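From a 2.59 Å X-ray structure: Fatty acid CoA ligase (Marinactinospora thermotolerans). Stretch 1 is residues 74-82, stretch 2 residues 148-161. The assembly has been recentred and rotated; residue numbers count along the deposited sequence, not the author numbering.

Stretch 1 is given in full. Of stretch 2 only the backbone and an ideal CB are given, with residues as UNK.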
ATOM      1  N   GLY A  74     -24.052   4.720   2.899  1.00 39.56           N
ATOM      2  CA  GLY A  74     -23.848   5.802   1.948  1.00 36.88           C
ATOM      3  C   GLY A  74     -22.857   6.855   2.424  1.00 34.92           C
ATOM      4  O   GLY A  74     -22.820   7.928   1.869  1.00 34.69           O
ATOM      5  N   CYS A  75     -22.006   6.526   3.402  1.00 38.00           N
ATOM      6  CA  CYS A  75     -20.911   7.417   3.823  1.00 41.52           C
ATOM      7  C   CYS A  75     -19.571   6.970   3.221  1.00 38.49           C
ATOM      8  O   CYS A  75     -19.460   5.876   2.667  1.00 42.59           O
ATOM      9  CB  CYS A  75     -20.825   7.462   5.343  1.00 45.31           C
ATOM     10  SG  CYS A  75     -22.212   8.359   6.087  1.00 46.86           S
ATOM     11  N   HIS A  76     -18.558   7.837   3.316  1.00 34.82           N
ATOM     12  CA  HIS A  76     -17.220   7.490   2.875  1.00 33.67           C
ATOM     13  C   HIS A  76     -16.301   7.267   4.083  1.00 35.29           C
ATOM     14  O   HIS A  76     -16.165   8.116   4.963  1.00 35.95           O
ATOM     15  CB  HIS A  76     -16.681   8.510   1.862  1.00 33.33           C
ATOM     16  CG  HIS A  76     -16.434   9.887   2.361  1.00 35.08           C
ATOM     17  ND1 HIS A  76     -17.273  10.945   2.044  1.00 36.76           N
ATOM     18  CD2 HIS A  76     -15.416  10.408   3.077  1.00 38.17           C
ATOM     19  CE1 HIS A  76     -16.793  12.059   2.570  1.00 38.25           C
ATOM     20  NE2 HIS A  76     -15.655  11.757   3.216  1.00 40.16           N
ATOM     21  N   TYR A  77     -15.673   6.088   4.092  1.00 35.15           N
ATOM     22  CA  TYR A  77     -14.733   5.670   5.110  1.00 34.99           C
ATOM     23  C   TYR A  77     -13.435   6.487   5.037  1.00 34.37           C
ATOM     24  O   TYR A  77     -12.845   6.650   3.970  1.00 32.50           O
ATOM     25  CB  TYR A  77     -14.416   4.195   4.904  1.00 35.76           C
ATOM     26  CG  TYR A  77     -13.353   3.637   5.811  1.00 36.65           C
ATOM     27  CD1 TYR A  77     -13.665   3.186   7.084  1.00 37.11           C
ATOM     28  CD2 TYR A  77     -12.047   3.512   5.378  1.00 37.05           C
ATOM     29  CE1 TYR A  77     -12.699   2.635   7.911  1.00 37.28           C
ATOM     30  CE2 TYR A  77     -11.068   2.976   6.197  1.00 38.36           C
ATOM     31  CZ  TYR A  77     -11.395   2.534   7.466  1.00 37.95           C
ATOM     32  OH  TYR A  77     -10.441   1.986   8.265  1.00 39.46           O
ATOM     33  N   VAL A  78     -13.001   6.974   6.200  1.00 36.26           N
ATOM     34  CA  VAL A  78     -11.730   7.676   6.362  1.00 39.39           C
ATOM     35  C   VAL A  78     -10.919   6.945   7.441  1.00 39.94           C
ATOM     36  O   VAL A  78     -11.067   7.221   8.624  1.00 36.72           O
ATOM     37  CB  VAL A  78     -11.950   9.156   6.731  1.00 37.85           C
ATOM     38  CG1 VAL A  78     -10.637   9.880   6.984  1.00 36.51           C
ATOM     39  CG2 VAL A  78     -12.779   9.880   5.685  1.00 36.93           C
ATOM     40  N   GLY A  79     -10.096   5.985   7.012  1.00 38.88           N
ATOM     41  CA  GLY A  79      -9.263   5.190   7.895  1.00 36.86           C
ATOM     42  C   GLY A  79      -8.068   5.978   8.411  1.00 38.28           C
ATOM     43  O   GLY A  79      -7.180   6.366   7.645  1.00 38.82           O
ATOM     44  N   LEU A  80      -8.051   6.216   9.726  1.00 39.84           N
ATOM     45  CA  LEU A  80      -6.969   6.915  10.381  1.00 40.35           C
ATOM     46  C   LEU A  80      -5.814   5.946  10.644  1.00 40.81           C
ATOM     47  O   LEU A  80      -5.910   5.039  11.463  1.00 40.60           O
ATOM     48  CB  LEU A  80      -7.496   7.531  11.675  1.00 38.81           C
ATOM     49  CG  LEU A  80      -8.522   8.635  11.475  1.00 39.09           C
ATOM     50  CD1 LEU A  80      -9.149   9.032  12.805  1.00 41.28           C
ATOM     51  CD2 LEU A  80      -7.879   9.838  10.808  1.00 36.95           C
ATOM     52  N   ARG A  81      -4.720   6.198   9.927  1.00 44.64           N
ATOM     53  CA  ARG A  81      -3.518   5.379   9.882  1.00 50.30           C
ATOM     54  C   ARG A  81      -2.894   5.315  11.274  1.00 53.85           C
ATOM     55  O   ARG A  81      -2.714   6.351  11.912  1.00 52.03           O
ATOM     56  CB  ARG A  81      -2.570   6.026   8.870  1.00 52.21           C
ATOM     57  CG  ARG A  81      -1.604   5.088   8.163  1.00 57.99           C
ATOM     58  CD  ARG A  81      -1.111   5.750   6.891  1.00 59.03           C
ATOM     59  NE  ARG A  81      -2.225   6.007   5.982  1.00 54.89           N
ATOM     60  CZ  ARG A  81      -2.279   6.991   5.106  1.00 49.59           C
ATOM     61  NH1 ARG A  81      -1.304   7.878   5.051  1.00 45.97           N
ATOM     62  NH2 ARG A  81      -3.317   7.085   4.300  1.00 52.21           N
ATOM     63  N   PRO A  82      -2.542   4.117  11.801  1.00 57.35           N
ATOM     64  CA  PRO A  82      -1.879   4.021  13.107  1.00 58.17           C
ATOM     65  C   PRO A  82      -0.467   4.640  13.187  1.00 56.73           C
ATOM     66  O   PRO A  82      -0.101   5.173  14.235  1.00 54.91           O
ATOM     67  CB  PRO A  82      -1.817   2.512  13.368  1.00 55.20           C
ATOM     68  CG  PRO A  82      -1.881   1.891  12.003  1.00 56.36           C
ATOM     69  CD  PRO A  82      -2.772   2.803  11.186  1.00 55.36           C
ATOM     70  N   UNK A 148     -29.447   0.266   3.297  1.00 44.19           N
ATOM     71  CA  UNK A 148     -28.442   1.028   2.507  1.00 42.82           C
ATOM     72  C   UNK A 148     -28.961   2.435   2.177  1.00 42.93           C
ATOM     73  O   UNK A 148     -30.128   2.633   1.950  1.00 48.52           O
ATOM     74  CB  UNK A 148     -28.100   0.286   1.213  1.00 42.82           C
ATOM     75  N   UNK A 149     -28.061   3.409   2.157  1.00 46.30           N
ATOM     76  CA  UNK A 149     -28.299   4.740   1.602  1.00 46.96           C
ATOM     77  C   UNK A 149     -27.196   5.002   0.557  1.00 50.72           C
ATOM     78  O   UNK A 149     -26.156   4.339   0.562  1.00 55.82           O
ATOM     79  CB  UNK A 149     -28.305   5.810   2.696  1.00 46.96           C
ATOM     80  N   UNK A 150     -27.429   5.976  -0.326  1.00 52.20           N
ATOM     81  CA  UNK A 150     -26.547   6.304  -1.425  1.00 52.94           C
ATOM     82  C   UNK A 150     -25.696   7.527  -1.095  1.00 52.10           C
ATOM     83  O   UNK A 150     -26.226   8.560  -0.735  1.00 50.82           O
ATOM     84  CB  UNK A 150     -27.357   6.545  -2.701  1.00 52.94           C
ATOM     85  N   UNK A 151     -24.375   7.407  -1.272  1.00 51.03           N
ATOM     86  CA  UNK A 151     -23.507   8.571  -1.239  1.00 49.30           C
ATOM     87  C   UNK A 151     -23.877   9.459  -2.424  1.00 51.61           C
ATOM     88  O   UNK A 151     -23.888   9.000  -3.561  1.00 50.63           O
ATOM     89  CB  UNK A 151     -22.031   8.170  -1.279  1.00 49.30           C
ATOM     90  N   UNK A 152     -24.234  10.749  -2.207  1.00 58.72           N
ATOM     91  CA  UNK A 152     -24.565  11.648  -3.310  1.00 57.13           C
ATOM     92  C   UNK A 152     -23.533  11.663  -4.450  1.00 56.02           C
ATOM     93  O   UNK A 152     -23.932  11.818  -5.602  1.00 61.94           O
ATOM     94  CB  UNK A 152     -24.727  13.068  -2.764  1.00 57.13           C
ATOM     95  N   UNK A 153     -22.236  11.523  -4.128  1.00 51.22           N
ATOM     96  CA  UNK A 153     -21.178  11.616  -5.147  1.00 47.68           C
ATOM     97  C   UNK A 153     -20.442  10.276  -5.308  1.00 40.08           C
ATOM     98  O   UNK A 153     -19.400  10.232  -5.937  1.00 39.17           O
ATOM     99  CB  UNK A 153     -20.183  12.718  -4.777  1.00 47.68           C
ATOM    100  N   UNK A 154     -21.016   9.189  -4.787  1.00 38.38           N
ATOM    101  CA  UNK A 154     -20.576   7.814  -5.088  1.00 40.57           C
ATOM    102  C   UNK A 154     -19.217   7.429  -4.495  1.00 42.64           C
ATOM    103  O   UNK A 154     -18.566   6.494  -4.974  1.00 40.78           O
ATOM    104  CB  UNK A 154     -20.517   7.627  -6.605  1.00 40.57           C
ATOM    105  N   UNK A 155     -18.793   8.121  -3.432  1.00 41.83           N
ATOM    106  CA  UNK A 155     -17.481   7.927  -2.817  1.00 40.27           C
ATOM    107  C   UNK A 155     -17.576   6.858  -1.723  1.00 39.57           C
ATOM    108  O   UNK A 155     -18.490   6.876  -0.881  1.00 39.52           O
ATOM    109  CB  UNK A 155     -16.953   9.242  -2.241  1.00 40.27           C
ATOM    110  N   UNK A 156     -16.627   5.910  -1.773  1.00 38.41           N
ATOM    111  CA  UNK A 156     -16.549   4.797  -0.836  1.00 35.22           C
ATOM    112  C   UNK A 156     -15.488   5.077   0.231  1.00 33.09           C
ATOM    113  O   UNK A 156     -15.672   4.710   1.393  1.00 35.55           O
ATOM    114  CB  UNK A 156     -16.236   3.494  -1.575  1.00 35.22           C
ATOM    115  N   UNK A 157     -14.377   5.694  -0.189  1.00 31.27           N
ATOM    116  CA  UNK A 157     -13.197   5.885   0.644  1.00 31.99           C
ATOM    117  C   UNK A 157     -12.573   7.243   0.337  1.00 30.11           C
ATOM    118  O   UNK A 157     -12.497   7.641  -0.829  1.00 28.28           O
ATOM    119  CB  UNK A 157     -12.184   4.760   0.422  1.00 31.99           C
ATOM    120  N   UNK A 158     -12.109   7.917   1.399  1.00 30.50           N
ATOM    121  CA  UNK A 158     -11.134   8.982   1.267  1.00 32.96           C
ATOM    122  C   UNK A 158      -9.943   8.630   2.156  1.00 35.18           C
ATOM    123  O   UNK A 158     -10.105   8.335   3.323  1.00 36.77           O
ATOM    124  CB  UNK A 158     -11.733  10.339   1.641  1.00 32.96           C
ATOM    125  N   UNK A 159      -8.753   8.639   1.552  1.00 34.35           N
ATOM    126  CA  UNK A 159      -7.516   8.215   2.161  1.00 33.81           C
ATOM    127  C   UNK A 159      -6.470   9.300   1.893  1.00 36.84           C
ATOM    128  O   UNK A 159      -6.350   9.760   0.757  1.00 39.20           O
ATOM    129  CB  UNK A 159      -7.070   6.854   1.623  1.00 33.81           C
ATOM    130  N   UNK A 160      -5.751   9.716   2.941  1.00 38.14           N
ATOM    131  CA  UNK A 160      -4.890  10.882   2.854  1.00 40.37           C
ATOM    132  C   UNK A 160      -3.440  10.483   2.548  1.00 42.23           C
ATOM    133  O   UNK A 160      -2.912   9.555   3.087  1.00 42.73           O
ATOM    134  CB  UNK A 160      -4.957  11.681   4.157  1.00 40.37           C
ATOM    135  N   UNK A 161      -2.856  11.262   1.629  1.00 41.81           N
ATOM    136  CA  UNK A 161      -1.482  11.319   1.214  1.00 44.52           C
ATOM    137  C   UNK A 161      -0.641  11.668   2.455  1.00 45.03           C
ATOM    138  O   UNK A 161       0.557  11.377   2.556  1.00 53.81           O
ATOM    139  CB  UNK A 161      -1.287  12.333   0.085  1.00 44.52           C
TER

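At position 148 the CA-to-CB bond points sideways and no atom of stretch 1 lies within reach of the CB, so almost any residue would do; it is Tyr148. Position 149 also points sideways, its CB 4.4 Å from Gly74 N, with the sulfur of Cys75 further along. A long side chain could run past Gly74, whether polar or apolar. The residue is Arg149, whose NH2 comes within 4.1 Å of Cys75 SG, the sulfur lying at the edge of the guanidinium. The backbone matters as much here: Arg149 O is 3.1 Å from Gly74 CA, and a CB on Gly74 would clash with that oxygen, so the close passage depends on glycine. Position 150 points away and makes no demand on stretch 1, so polar, charged or apolar side chains would all do; it is Glu150.

Position 151 faces stretch 1. Its CB sits tightly against Gly74 O, and beyond it the His76 ring presents ND1, a nitrogen that may either give or take a hydrogen bond. Histidine, or a stretched glutamine, could reach it. His151 adopts chi1 t and brings NE2 2.9 Å from His76 ND1 in a nearly linear hydrogen bond. The rings meet rim to rim, their planes at 42°, so the contact is made through their edges rather than by stacking. The other ring nitrogen, His151 ND1, accepts a hydrogen bond from the backbone N of position 153 at 3.3 Å, which ties the ring to the turn that begins here.

Positions 152 to 154 leave stretch 1. The phi of -50° at 152 is compatible with proline, and Pro152 occupies it; 153 is out of reach and tolerant, and is Glu153. At 154 the positive phi favours glycine. Gly154 closes a type I turn, its N bonding to His151 O at 3.1 Å.

Position 155 points toward His76, with its CB 4.2 Å from His76 CB, and an aliphatic residue would pack there. In Ile155 CG2 lies 3.7 Å from His76 CB, while the end of the side chain leads away. Position 156 points away, leaving side-chain size undetermined by stretch 1; Ala156 contributes its O, which accepts from Tyr77 N at 3.0 Å. Position 157 also points away overall, though its CB lies 4.1 Å from Tyr77 O; several apolar residues would fit, and it is Val157, bridged to Tyr77.

At 158 the CB points sideways, with His76 CD2 at 4.0 Å and Val78 CG2 at 4.2 Å, a setting for a compact branched aliphatic. Val158 places CG2 3.4 Å from His76 CD2, and its N donates to Tyr77 O at 3.0 Å. Beyond it the strands part: water 1 links Val158 O to Gly79 N.

Position 159 points sideways, its CB 4.6 Å from Arg81 NH2, and could take many residues; it is Ala159. At 160 the sideways CB could carry an aromatic or long aliphatic chain that reaches Val78. Phe160 sets CE1 4.2 Å from Val78 CG1, while its O receives Arg81 NH2 at 2.8 Å and Arg81 NH1 at 3.0 Å. Position 161 points away, so stretch 1 sets no preference and small, polar or larger residues would all do; it is Thr161, which makes no contact.

Stretch 2, residues 148-161: YREHPEGIAVVAFT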
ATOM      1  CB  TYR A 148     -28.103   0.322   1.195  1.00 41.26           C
ATOM      2  CG  TYR A 148     -27.506  -1.060   1.309  1.00 40.80           C
ATOM      3  CD1 TYR A 148     -28.306  -2.188   1.436  1.00 37.26           C
ATOM      4  CD2 TYR A 148     -26.133  -1.249   1.220  1.00 40.26           C
ATOM      5  CE1 TYR A 148     -27.759  -3.460   1.496  1.00 36.16           C
ATOM      6  CE2 TYR A 148     -25.568  -2.518   1.273  1.00 37.93           C
ATOM      7  CZ  TYR A 148     -26.390  -3.627   1.408  1.00 35.86           C
ATOM      8  OH  TYR A 148     -25.864  -4.877   1.493  1.00 36.86           O
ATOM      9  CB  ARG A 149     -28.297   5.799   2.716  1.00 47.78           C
ATOM     10  CG  ARG A 149     -29.020   5.399   3.998  1.00 48.63           C
ATOM     11  CD  ARG A 149     -29.035   6.491   5.060  1.00 47.56           C
ATOM     12  NE  ARG A 149     -27.712   6.927   5.501  1.00 49.92           N
ATOM     13  CZ  ARG A 149     -27.474   7.815   6.475  1.00 52.26           C
ATOM     14  NH1 ARG A 149     -28.452   8.206   7.274  1.00 51.05           N
ATOM     15  NH2 ARG A 149     -26.261   8.318   6.644  1.00 50.99           N
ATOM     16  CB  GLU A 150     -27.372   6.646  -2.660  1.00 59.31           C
ATOM     17  CG  GLU A 150     -27.757   5.421  -3.449  1.00 67.62           C
ATOM     18  CD  GLU A 150     -26.685   5.009  -4.438  1.00 67.13           C
ATOM     19  OE1 GLU A 150     -26.211   3.876  -4.332  1.00 65.01           O
ATOM     20  OE2 GLU A 150     -26.304   5.819  -5.320  1.00 61.50           O
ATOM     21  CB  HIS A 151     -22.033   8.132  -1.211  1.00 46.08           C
ATOM     22  CG  HIS A 151     -21.071   9.174  -0.741  1.00 41.31           C
ATOM     23  ND1 HIS A 151     -20.845  10.345  -1.431  1.00 38.64           N
ATOM     24  CD2 HIS A 151     -20.228   9.199   0.310  1.00 41.21           C
ATOM     25  CE1 HIS A 151     -19.925  11.058  -0.807  1.00 37.65           C
ATOM     26  NE2 HIS A 151     -19.522  10.377   0.257  1.00 37.99           N
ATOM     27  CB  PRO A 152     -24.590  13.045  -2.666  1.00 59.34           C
ATOM     28  CG  PRO A 152     -24.876  12.792  -1.200  1.00 59.61           C
ATOM     29  CD  PRO A 152     -24.340  11.407  -0.893  1.00 61.93           C
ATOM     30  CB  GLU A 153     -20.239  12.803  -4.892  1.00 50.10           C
ATOM     31  CG  GLU A 153     -20.099  13.242  -3.449  1.00 53.42           C
ATOM     32  CD  GLU A 153     -20.157  14.738  -3.255  1.00 57.12           C
ATOM     33  OE1 GLU A 153     -21.281  15.221  -3.105  1.00 68.00           O
ATOM     34  OE2 GLU A 153     -19.089  15.414  -3.250  1.00 53.44           O
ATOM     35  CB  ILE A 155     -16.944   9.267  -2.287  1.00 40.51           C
ATOM     36  CG1 ILE A 155     -16.914  10.321  -3.396  1.00 41.22           C
ATOM     37  CG2 ILE A 155     -15.575   9.094  -1.640  1.00 43.65           C
ATOM     38  CD1 ILE A 155     -16.189   9.881  -4.650  1.00 44.01           C
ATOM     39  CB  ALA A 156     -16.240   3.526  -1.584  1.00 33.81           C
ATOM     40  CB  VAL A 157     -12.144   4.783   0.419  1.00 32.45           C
ATOM     41  CG1 VAL A 157     -10.872   5.062   1.209  1.00 32.90           C
ATOM     42  CG2 VAL A 157     -12.682   3.391   0.731  1.00 31.31           C
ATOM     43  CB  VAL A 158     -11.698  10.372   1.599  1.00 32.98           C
ATOM     44  CG1 VAL A 158     -10.649  11.456   1.403  1.00 31.39           C
ATOM     45  CG2 VAL A 158     -12.940  10.681   0.773  1.00 34.31           C
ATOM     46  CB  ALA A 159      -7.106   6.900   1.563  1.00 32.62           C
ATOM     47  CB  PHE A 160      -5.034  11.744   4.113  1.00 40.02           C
ATOM     48  CG  PHE A 160      -6.310  12.540   4.110  1.00 39.88           C
ATOM     49  CD1 PHE A 160      -7.487  11.977   4.567  1.00 40.30           C
ATOM     50  CD2 PHE A 160      -6.347  13.834   3.608  1.00 39.30           C
ATOM     51  CE1 PHE A 160      -8.668  12.703   4.557  1.00 40.89           C
ATOM     52  CE2 PHE A 160      -7.535  14.555   3.594  1.00 40.43           C
ATOM     53  CZ  PHE A 160      -8.698  13.985   4.055  1.00 39.28           C
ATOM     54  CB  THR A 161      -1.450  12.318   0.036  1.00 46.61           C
ATOM     55  OG1 THR A 161      -2.118  11.685  -1.067  1.00 42.95           O
ATOM     56  CG2 THR A 161      -0.072  12.846  -0.331  1.00 46.18           C
TER
HETATM   57  O   HOH W   1      -9.054   6.017   4.181  1.00 26.04           O
HETATM   58  O   HOH W   2      -5.938   8.698   5.862  1.00 31.44           O
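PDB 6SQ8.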